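Local coordinates for protein homoprotocatechuate 2,3-dioxygenase (Brevibacterium fuscum, PDB 4Z6M) that catalyses the extradiol, dioxygen-dependent ring cleavage of homoprotocatechuate at an iron(II) centre held by a facial triad of two histidines and one carboxylate, at residues A[36-41]-A[233-238]; A[116-121]-A[126-131]; A[243-248]-A[254-259]. The protein carries 1 engineered substitution. All blocks are in the same frame, centred on the assembly; numbering follows the deposited sequence.

In the fold
The three contacts sample two related glyoxalase-family units within one chain. Contact 2 is a hairpin in the sheet of the first unit and contact 3 a hairpin in the sheet of the second, while contact 1 joins the two units near the surface. Contacts 1 and 3 are neighbours, their centres about 15 Å apart, and they meet where Leu39 CD2 packs 3.7 Å from Ile258 CD1. Contact 2 lies apart, its centre about 32 Å from that of contact 1 and about 29 Å from that of contact 3. The iron marks the difference. In contact 3 the side chain of Tyr257 is about 4 Å from the iron(II) ion. In contact 2 the side chain of Tyr126 is about 14 Å from it.

Contact 1 of 3, residues A[36-41]-A[233-238]; sequences VDVLGL and GALRIS
Val38 and Leu235 mark the closest passage of the two backbones, yet Val38 CA and Leu235 CA are still 8.7 Å apart, so between these two segments only side chains touch. No hydrogen bond crosses the contact, and the two segments together bury only 93 Å². One methyl does the touching on the first side. With CG1 of Val38 anti to the backbone N (chi1 179°), the other branch, CG2, is turned to meet both partners. It lies 3.8 Å from CD1 of Leu235 and, more loosely, 4.4 Å from CD1 of Ile237. Val38 and Leu235 come from opposite directions and slide alongside each other, so that methyl meets methyl. Ile237, with CD1 anti to CA about the CB-CG1 bond (chi2 175°), reaches out with its outermost carbon.

The contact illustrates how a helix terminus can present apolar groups to a neighbour. Helix 222-234 finishes in a Schellman motif: Arg236 takes a positive phi and its N bonds back to Gly233 O over 2.9 Å. The turn places Leu235 and Ile237 on either side of Arg236 in sequence, both directed at Val38, while the arginine reaches the other way to form a salt bridge with Asp289 of the second subunit. On the opposite segment, Gly40, also of positive phi, redirects the chain after helix 28-38.

Polar links complement the apolar one, since Lys231 NZ of helix 222-234 bonds to the carbonyl oxygens of both Asp37 and Val38. Leu39 packs on Ile228 of the same helix, and Val36 and Leu41 rest on Leu53 of strand 50-54, so the end of helix 28-38 lies between its own sheet and a helix of the second unit.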
loop_
_atom_site.group_PDB
_atom_site.type_symbol
_atom_site.label_atom_id
_atom_site.label_comp_id
_atom_site.label_asym_id
_atom_site.label_seq_id
_atom_site.Cartn_x
_atom_site.Cartn_y
_atom_site.Cartn_z
ATOM N N VAL A 36 6.951 23.043 3.601
ATOM C CA VAL A 36 8.204 22.317 3.760
ATOM C C VAL A 36 8.093 21.350 4.924
ATOM O O VAL A 36 8.317 20.150 4.750
ATOM C CB VAL A 36 9.420 23.264 3.931
ATOM C CG1 VAL A 36 10.706 22.468 4.134
ATOM C CG2 VAL A 36 9.553 24.157 2.711
ATOM N N ASP A 37 7.808 21.834 6.123
ATOM C CA ASP A 37 7.864 20.945 7.282
ATOM C C ASP A 37 6.695 19.986 7.336
ATOM O O ASP A 37 6.896 18.798 7.595
ATOM C CB ASP A 37 8.014 21.711 8.590
ATOM C CG ASP A 37 9.286 22.501 8.623
ATOM O OD1 ASP A 37 10.312 21.985 8.133
ATOM O OD2 ASP A 37 9.258 23.612 9.130
ATOM N N VAL A 38 5.481 20.472 7.079
ATOM C CA VAL A 38 4.333 19.560 7.095
ATOM C C VAL A 38 4.282 18.724 5.833
ATOM O O VAL A 38 4.266 17.496 5.926
ATOM C CB VAL A 38 2.998 20.280 7.347
ATOM C CG1 VAL A 38 1.836 19.296 7.332
ATOM C CG2 VAL A 38 3.057 21.063 8.664
ATOM N N LEU A 39 4.332 19.365 4.672
ATOM C CA LEU A 39 4.103 18.656 3.407
ATOM C C LEU A 39 5.352 18.083 2.751
ATOM O O LEU A 39 5.240 17.266 1.850
ATOM C CB LEU A 39 3.334 19.523 2.420
ATOM C CG LEU A 39 1.903 19.875 2.853
ATOM C CD1 LEU A 39 1.292 20.667 1.704
ATOM C CD2 LEU A 39 1.072 18.636 3.171
ATOM N N GLY A 40 6.538 18.542 3.142
ATOM C CA GLY A 40 7.764 17.927 2.653
ATOM C C GLY A 40 8.202 18.337 1.253
ATOM O O GLY A 40 9.063 17.674 0.655
ATOM N N LEU A 41 7.666 19.425 0.706
ATOM C CA LEU A 41 8.151 19.884 -0.591
ATOM C C LEU A 41 9.620 20.317 -0.476
ATOM O O LEU A 41 10.098 20.641 0.612
ATOM C CB LEU A 41 7.294 21.034 -1.120
ATOM C CG LEU A 41 5.931 20.586 -1.685
ATOM C CD1 LEU A 41 5.008 21.784 -1.819
ATOM C CD2 LEU A 41 6.045 19.859 -3.022
ATOM N N GLY A 233 -3.205 15.081 12.008
ATOM C CA GLY A 233 -3.751 14.742 13.321
ATOM C C GLY A 233 -2.686 14.828 14.412
ATOM O O GLY A 233 -2.912 15.393 15.496
ATOM N N ALA A 234 -1.510 14.252 14.159
ATOM C CA ALA A 234 -0.452 14.289 15.172
ATOM C C ALA A 234 0.005 15.698 15.500
ATOM O O ALA A 234 0.382 15.968 16.644
ATOM C CB ALA A 234 0.727 13.448 14.703
ATOM N N LEU A 235 0.015 16.570 14.503
ATOM C CA LEU A 235 0.363 17.982 14.703
ATOM C C LEU A 235 -0.800 18.784 15.271
ATOM O O LEU A 235 -0.660 20.005 15.485
ATOM C CB LEU A 235 0.832 18.587 13.370
ATOM C CG LEU A 235 2.169 18.028 12.866
ATOM C CD1 LEU A 235 2.455 18.515 11.453
ATOM C CD2 LEU A 235 3.315 18.411 13.778
ATOM N N ARG A 236 -1.953 18.126 15.488
ATOM C CA ARG A 236 -3.147 18.777 16.041
ATOM C C ARG A 236 -3.579 19.953 15.175
ATOM O O ARG A 236 -3.989 21.011 15.675
ATOM C CB ARG A 236 -2.934 19.144 17.524
ATOM C CG ARG A 236 -3.044 17.930 18.438
ATOM C CD ARG A 236 -4.475 17.576 18.735
ATOM N NE ARG A 236 -4.621 16.317 19.444
ATOM C CZ ARG A 236 -5.800 15.830 19.811
ATOM N NH1 ARG A 236 -6.895 16.551 19.588
ATOM N NH2 ARG A 236 -5.906 14.645 20.394
ATOM N N ILE A 237 -3.541 19.713 13.860
ATOM C CA ILE A 237 -4.013 20.670 12.853
ATOM C C ILE A 237 -5.043 20.004 11.923
ATOM O O ILE A 237 -5.162 20.355 10.747
ATOM C CB ILE A 237 -2.855 21.348 12.061
ATOM C CG1 ILE A 237 -1.965 20.308 11.360
ATOM C CG2 ILE A 237 -2.011 22.233 12.970
ATOM C CD1 ILE A 237 -0.892 20.946 10.487
ATOM N N SER A 238 -5.805 19.064 12.469
ATOM C CA SER A 238 -6.832 18.373 11.681
ATOM C C SER A 238 -7.923 19.330 11.211
ATOM O O SER A 238 -8.640 19.024 10.258
ATOM C CB SER A 238 -7.452 17.197 12.442
ATOM O OG SER A 238 -8.045 17.627 13.660
#

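Contact 2 of 3, residues A[116-121]-A[126-131]; sequences LRVEDP and YEFFFE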
loop_
_atom_site.group_PDB
_atom_site.type_symbol
_atom_site.label_atom_id
_atom_site.label_comp_id
_atom_site.label_asym_id
_atom_site.label_seq_id
_atom_site.Cartn_x
_atom_site.Cartn_y
_atom_site.Cartn_z
ATOM N N LEU A 116 5.646 34.877 -20.839
ATOM C CA LEU A 116 4.503 35.754 -21.093
ATOM C C LEU A 116 3.489 35.560 -19.983
ATOM O O LEU A 116 3.029 34.432 -19.766
ATOM C CB LEU A 116 3.866 35.385 -22.423
ATOM C CG LEU A 116 2.623 36.201 -22.787
ATOM C CD1 LEU A 116 3.059 37.560 -23.309
ATOM C CD2 LEU A 116 1.771 35.455 -23.784
ATOM N N ARG A 117 3.098 36.648 -19.329
ATOM C CA ARG A 117 1.929 36.625 -18.473
ATOM C C ARG A 117 0.803 37.387 -19.119
ATOM O O ARG A 117 1.032 38.382 -19.834
ATOM C CB ARG A 117 2.247 37.173 -17.088
ATOM C CG ARG A 117 3.095 36.189 -16.295
ATOM C CD ARG A 117 3.306 36.578 -14.849
ATOM N NE ARG A 117 4.130 35.566 -14.197
ATOM C CZ ARG A 117 4.366 35.492 -12.889
ATOM N NH1 ARG A 117 3.872 36.393 -12.050
ATOM N NH2 ARG A 117 5.111 34.495 -12.411
ATOM N N VAL A 118 -0.414 36.892 -18.882
ATOM C CA VAL A 118 -1.606 37.466 -19.490
ATOM C C VAL A 118 -2.708 37.549 -18.458
ATOM O O VAL A 118 -2.761 36.731 -17.546
ATOM C CB VAL A 118 -2.072 36.680 -20.718
ATOM C CG1 VAL A 118 -0.941 36.487 -21.699
ATOM C CG2 VAL A 118 -2.641 35.335 -20.339
ATOM N N GLU A 119 -3.563 38.564 -18.584
ATOM C CA GLU A 119 -4.869 38.559 -17.935
ATOM C C GLU A 119 -5.862 37.944 -18.902
ATOM O O GLU A 119 -6.256 38.575 -19.889
ATOM C CB GLU A 119 -5.303 39.986 -17.569
ATOM C CG GLU A 119 -4.455 40.603 -16.489
ATOM C CD GLU A 119 -4.719 42.091 -16.256
ATOM O OE1 GLU A 119 -5.760 42.615 -16.734
ATOM O OE2 GLU A 119 -3.861 42.732 -15.592
ATOM N N ASP A 120 -6.226 36.688 -18.656
ATOM C CA ASP A 120 -6.920 35.920 -19.686
ATOM C C ASP A 120 -8.402 36.316 -19.714
ATOM O O ASP A 120 -8.852 37.129 -18.878
ATOM C CB ASP A 120 -6.656 34.417 -19.542
ATOM C CG ASP A 120 -7.664 33.674 -18.683
ATOM O OD1 ASP A 120 -8.425 34.245 -17.865
ATOM O OD2 ASP A 120 -7.654 32.428 -18.834
ATOM N N PRO A 121 -9.159 35.802 -20.694
ATOM C CA PRO A 121 -10.568 36.232 -20.830
ATOM C C PRO A 121 -11.482 35.949 -19.628
ATOM O O PRO A 121 -12.574 36.541 -19.517
ATOM C CB PRO A 121 -11.045 35.451 -22.047
ATOM C CG PRO A 121 -9.821 35.179 -22.837
ATOM C CD PRO A 121 -8.742 34.965 -21.831
ATOM N N TYR A 126 -2.499 33.916 -16.283
ATOM C CA TYR A 126 -1.792 32.777 -16.869
ATOM C C TYR A 126 -0.369 33.175 -17.234
ATOM O O TYR A 126 -0.144 34.288 -17.714
ATOM C CB TYR A 126 -2.507 32.287 -18.124
ATOM C CG TYR A 126 -3.666 31.318 -17.955
ATOM C CD1 TYR A 126 -4.251 31.033 -16.721
ATOM C CD2 TYR A 126 -4.127 30.630 -19.060
ATOM C CE1 TYR A 126 -5.272 30.079 -16.617
ATOM C CE2 TYR A 126 -5.146 29.689 -18.964
ATOM C CZ TYR A 126 -5.721 29.422 -17.743
ATOM O OH TYR A 126 -6.698 28.459 -17.649
ATOM N N GLU A 127 0.587 32.251 -17.040
ATOM C CA GLU A 127 1.923 32.400 -17.611
ATOM C C GLU A 127 2.200 31.262 -18.598
ATOM O O GLU A 127 1.820 30.124 -18.350
ATOM C CB GLU A 127 3.017 32.398 -16.535
ATOM C CG GLU A 127 4.420 32.602 -17.118
ATOM C CD GLU A 127 5.514 32.649 -16.065
ATOM O OE1 GLU A 127 5.713 33.736 -15.438
ATOM O OE2 GLU A 127 6.161 31.597 -15.858
ATOM N N PHE A 128 2.880 31.591 -19.687
ATOM C CA PHE A 128 3.419 30.628 -20.630
ATOM C C PHE A 128 4.914 30.851 -20.739
ATOM O O PHE A 128 5.386 31.986 -20.914
ATOM C CB PHE A 128 2.767 30.809 -21.987
ATOM C CG PHE A 128 1.282 30.637 -21.947
ATOM C CD1 PHE A 128 0.728 29.372 -22.036
ATOM C CD2 PHE A 128 0.449 31.722 -21.705
ATOM C CE1 PHE A 128 -0.638 29.190 -21.938
ATOM C CE2 PHE A 128 -0.921 31.550 -21.611
ATOM C CZ PHE A 128 -1.463 30.283 -21.734
ATOM N N PHE A 129 5.660 29.759 -20.638
ATOM C CA PHE A 129 7.129 29.822 -20.726
ATOM C C PHE A 129 7.626 28.501 -21.307
ATOM O O PHE A 129 6.942 27.473 -21.165
ATOM C CB PHE A 129 7.760 30.068 -19.351
ATOM C CG PHE A 129 7.706 28.861 -18.450
ATOM C CD1 PHE A 129 6.594 28.628 -17.668
ATOM C CD2 PHE A 129 8.731 27.912 -18.466
ATOM C CE1 PHE A 129 6.506 27.479 -16.897
ATOM C CE2 PHE A 129 8.648 26.768 -17.684
ATOM C CZ PHE A 129 7.543 26.555 -16.901
ATOM N N PHE A 130 8.802 28.541 -21.935
ATOM C CA PHE A 130 9.572 27.334 -22.252
ATOM C C PHE A 130 10.839 27.230 -21.384
ATOM O O PHE A 130 11.058 26.210 -20.710
ATOM C CB PHE A 130 9.958 27.273 -23.729
ATOM C CG PHE A 130 10.914 26.167 -24.022
ATOM C CD1 PHE A 130 10.459 24.871 -24.139
ATOM C CD2 PHE A 130 12.281 26.412 -24.064
ATOM C CE1 PHE A 130 11.349 23.840 -24.347
ATOM C CE2 PHE A 130 13.173 25.395 -24.290
ATOM C CZ PHE A 130 12.708 24.105 -24.422
ATOM N N GLU A 131 11.665 28.280 -21.381
ATOM C CA GLU A 131 12.965 28.235 -20.708
ATOM C C GLU A 131 12.812 28.131 -19.194
ATOM O O GLU A 131 12.096 28.898 -18.574
ATOM C CB GLU A 131 13.796 29.496 -21.020
ATOM C CG GLU A 131 14.081 29.753 -22.499
ATOM C CD GLU A 131 14.757 31.089 -22.807
ATOM O OE1 GLU A 131 14.731 32.080 -21.997
ATOM O OE2 GLU A 131 15.327 31.129 -23.925
HETATM O O HOH W 1 -8.849 30.304 -17.677
#
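Arg117 and Glu127 meet because their first torsions differ: Arg117 CG stands anti to its carbonyl carbon (chi1 -73°), Glu127 CG anti to its backbone N (chi1 -178°), and both chains then extend until their polar ends converge. Arg117 NE donates to Glu127 OE1 over 2.7 Å in a salt bridge; the oxygen lies near the guanidinium plane but is approached on its anti side, well out of the carboxylate plane. A weak bond from NH2 supplements it. Glu22 and Tyr20 bind the same NH2, and Tyr20 also holds Glu127 OE2, so Arg117 is shared by two carboxylates, and both oxygens of the buried Glu127 carboxylate have a polar partner.

This is a non-hydrogen-bonded pair of an antiparallel hairpin, flanked by the hydrogen-bonded pairs Leu116-Phe128 and Val118-Tyr126. On the opposite face, Val118 CG2 packs 3.8 Å from Tyr126 CB and at the edge of the Phe128 ring. Asp120 OD2 sits 3.6 Å above the centre of the Tyr126 ring; a water donates to Asp120 OD2 and, weakly, to Tyr126 OH, whose direct partner is Gln158, while Tyr169 binds OD2.

The hairpin lies between strands 73-81 and 101-104, with helix 84-96 covering Leu116, Val118 and Tyr126, and helix 163-172 also touching Tyr126.

Contact 3 of 3, residues A[243-248]-A[254-259]; sequences RGPGRH and FYLYIL
Backbone bonds tie Arg243 to Tyr257 and Gly246 to Tyr255 as antiparallel hydrogen-bonded pairs, but the register slips by one residue between them. The result is a beta bulge, where Gly244 and Pro245 are joined by a cis peptide. Tyr257 N to Arg243 O is a sound 2.9 Å bond; its return partner, Arg243 N to Tyr257 O, is weak.

Ring packing centres on Tyr255. Its CG lies between the backbone N and carbonyl carbon (chi1 75°), which stands the ring up against the neighbouring strand. His248 covers one face in an offset stack, centroids 3.8 Å apart and planes inclined by 13°. Gly246 takes the other: its CA makes a CH-pi contact 3.9 Å from the centroid of the Tyr255 ring, a closeness possible because no side chain intervenes.

Cationic and polar contacts form a third group. The extended Arg243 runs beside Tyr257, whose CE2 lies 3.5 Å above the guanidinium plane; the cation-pi contact of Arg243 is with Trp304. Arg243 NH2 bonds weakly to Tyr255 OH, while a water accepts from Arg243 NE at 2.8 Å and donates to Tyr255 OH. Asp294 is a further partner of that hydroxyl.

His248 NE2 bonds to OE2 of Glu267, an iron ligand, and its ND1 to the carbonyl of Arg293, so the imidazole is gripped at both nitrogens as well as stacked. Tyr257 packs edge-to-face on His214, another ligand. The hairpin thus supplies a second shell, consistent with a part in orienting two of the three iron ligands.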
loop_
_atom_site.group_PDB
_atom_site.type_symbol
_atom_site.label_atom_id
_atom_site.label_comp_id
_atom_site.label_asym_id
_atom_site.label_seq_id
_atom_site.Cartn_x
_atom_site.Cartn_y
_atom_site.Cartn_z
ATOM N N ARG A 243 -11.563 18.407 3.550
ATOM C CA ARG A 243 -12.470 17.437 2.940
ATOM C C ARG A 243 -11.663 16.233 2.516
ATOM O O ARG A 243 -10.634 16.371 1.849
ATOM C CB ARG A 243 -13.140 18.050 1.716
ATOM C CG ARG A 243 -13.993 17.094 0.903
ATOM C CD ARG A 243 -14.617 17.729 -0.326
ATOM N NE ARG A 243 -15.061 16.639 -1.179
ATOM C CZ ARG A 243 -15.028 16.621 -2.507
ATOM N NH1 ARG A 243 -14.784 17.724 -3.194
ATOM N NH2 ARG A 243 -15.306 15.497 -3.132
ATOM N N GLY A 244 -12.163 15.057 2.855
ATOM C CA GLY A 244 -11.533 13.807 2.449
ATOM C C GLY A 244 -10.928 13.087 3.646
ATOM O O GLY A 244 -11.226 13.403 4.806
ATOM N N PRO A 245 -10.095 12.084 3.380
ATOM C CA PRO A 245 -9.735 11.590 2.061
ATOM C C PRO A 245 -10.897 10.833 1.399
ATOM O O PRO A 245 -11.822 10.402 2.071
ATOM C CB PRO A 245 -8.567 10.659 2.350
ATOM C CG PRO A 245 -8.867 10.130 3.701
ATOM C CD PRO A 245 -9.537 11.255 4.441
ATOM N N GLY A 246 -10.857 10.725 0.082
ATOM C CA GLY A 246 -11.886 9.986 -0.629
ATOM C C GLY A 246 -11.397 9.453 -1.946
ATOM O O GLY A 246 -10.244 9.603 -2.324
ATOM N N ARG A 247 -12.341 8.835 -2.649
ATOM C CA ARG A 247 -12.199 8.502 -4.057
ATOM C C ARG A 247 -13.120 9.439 -4.816
ATOM O O ARG A 247 -14.298 9.512 -4.506
ATOM C CB ARG A 247 -12.628 7.042 -4.272
ATOM C CG ARG A 247 -12.767 6.627 -5.719
ATOM C CD ARG A 247 -11.430 6.368 -6.364
ATOM N NE ARG A 247 -10.758 5.200 -5.779
ATOM C CZ ARG A 247 -9.523 4.816 -6.086
ATOM N NH1 ARG A 247 -8.797 5.510 -6.970
ATOM N NH2 ARG A 247 -9.012 3.734 -5.519
ATOM N N HIS A 248 -12.608 10.100 -5.853
ATOM C CA HIS A 248 -13.459 10.923 -6.717
ATOM C C HIS A 248 -14.251 10.010 -7.659
ATOM O O HIS A 248 -13.760 8.962 -8.082
ATOM C CB HIS A 248 -12.616 11.822 -7.581
ATOM C CG HIS A 248 -12.076 13.038 -6.912
ATOM N ND1 HIS A 248 -12.859 13.922 -6.192
ATOM C CD2 HIS A 248 -10.821 13.559 -6.914
ATOM C CE1 HIS A 248 -12.098 14.929 -5.780
ATOM N NE2 HIS A 248 -10.869 14.737 -6.221
ATOM N N PHE A 254 -7.839 9.075 -6.052
ATOM C CA PHE A 254 -7.905 9.147 -4.594
ATOM C C PHE A 254 -7.442 10.580 -4.219
ATOM O O PHE A 254 -6.531 11.106 -4.857
ATOM C CB PHE A 254 -7.005 8.061 -3.998
ATOM C CG PHE A 254 -7.234 7.775 -2.543
ATOM C CD1 PHE A 254 -8.199 6.892 -2.155
ATOM C CD2 PHE A 254 -6.457 8.366 -1.569
ATOM C CE1 PHE A 254 -8.401 6.620 -0.819
ATOM C CE2 PHE A 254 -6.673 8.113 -0.237
ATOM C CZ PHE A 254 -7.648 7.231 0.131
ATOM N N TYR A 255 -8.071 11.202 -3.226
ATOM C CA TYR A 255 -7.893 12.634 -3.010
ATOM C C TYR A 255 -7.979 13.047 -1.555
ATOM O O TYR A 255 -8.513 12.323 -0.693
ATOM C CB TYR A 255 -8.956 13.410 -3.805
ATOM C CG TYR A 255 -10.344 13.361 -3.203
ATOM C CD1 TYR A 255 -10.726 14.246 -2.225
ATOM C CD2 TYR A 255 -11.288 12.410 -3.608
ATOM C CE1 TYR A 255 -11.982 14.212 -1.650
ATOM C CE2 TYR A 255 -12.552 12.370 -3.044
ATOM C CZ TYR A 255 -12.899 13.261 -2.054
ATOM O OH TYR A 255 -14.169 13.252 -1.513
ATOM N N LEU A 256 -7.513 14.280 -1.329
ATOM C CA LEU A 256 -7.583 14.951 -0.043
ATOM C C LEU A 256 -7.517 16.447 -0.302
ATOM O O LEU A 256 -6.749 16.860 -1.164
ATOM C CB LEU A 256 -6.393 14.553 0.838
ATOM C CG LEU A 256 -6.300 15.211 2.223
ATOM C CD1 LEU A 256 -7.459 14.806 3.114
ATOM C CD2 LEU A 256 -4.955 14.924 2.838
ATOM N N TYR A 257 -8.298 17.258 0.419
ATOM C CA TYR A 257 -8.137 18.714 0.358
ATOM C C TYR A 257 -7.744 19.270 1.725
ATOM O O TYR A 257 -8.397 18.981 2.727
ATOM C CB TYR A 257 -9.423 19.410 -0.108
ATOM C CG TYR A 257 -9.877 18.972 -1.480
ATOM C CD1 TYR A 257 -9.393 19.560 -2.648
ATOM C CD2 TYR A 257 -10.786 17.917 -1.609
ATOM C CE1 TYR A 257 -9.828 19.146 -3.893
ATOM C CE2 TYR A 257 -11.204 17.501 -2.835
ATOM C CZ TYR A 257 -10.727 18.111 -3.973
ATOM O OH TYR A 257 -11.175 17.656 -5.168
ATOM N N ILE A 258 -6.684 20.075 1.740
ATOM C CA ILE A 258 -6.191 20.703 2.935
ATOM C C ILE A 258 -6.047 22.206 2.683
ATOM O O ILE A 258 -6.056 22.668 1.529
ATOM C CB ILE A 258 -4.865 20.060 3.417
ATOM C CG1 ILE A 258 -3.768 20.239 2.381
ATOM C CG2 ILE A 258 -5.095 18.579 3.741
ATOM C CD1 ILE A 258 -2.449 19.603 2.738
ATOM N N LEU A 259 -5.885 22.947 3.768
ATOM C CA LEU A 259 -5.831 24.416 3.706
ATOM C C LEU A 259 -4.503 24.938 4.246
ATOM O O LEU A 259 -4.149 24.632 5.362
ATOM C CB LEU A 259 -6.987 25.044 4.492
ATOM C CG LEU A 259 -8.377 24.615 4.038
ATOM C CD1 LEU A 259 -9.392 25.122 5.021
ATOM C CD2 LEU A 259 -8.693 25.073 2.626
HETATM O O HOH W 2 -16.371 14.578 0.287
#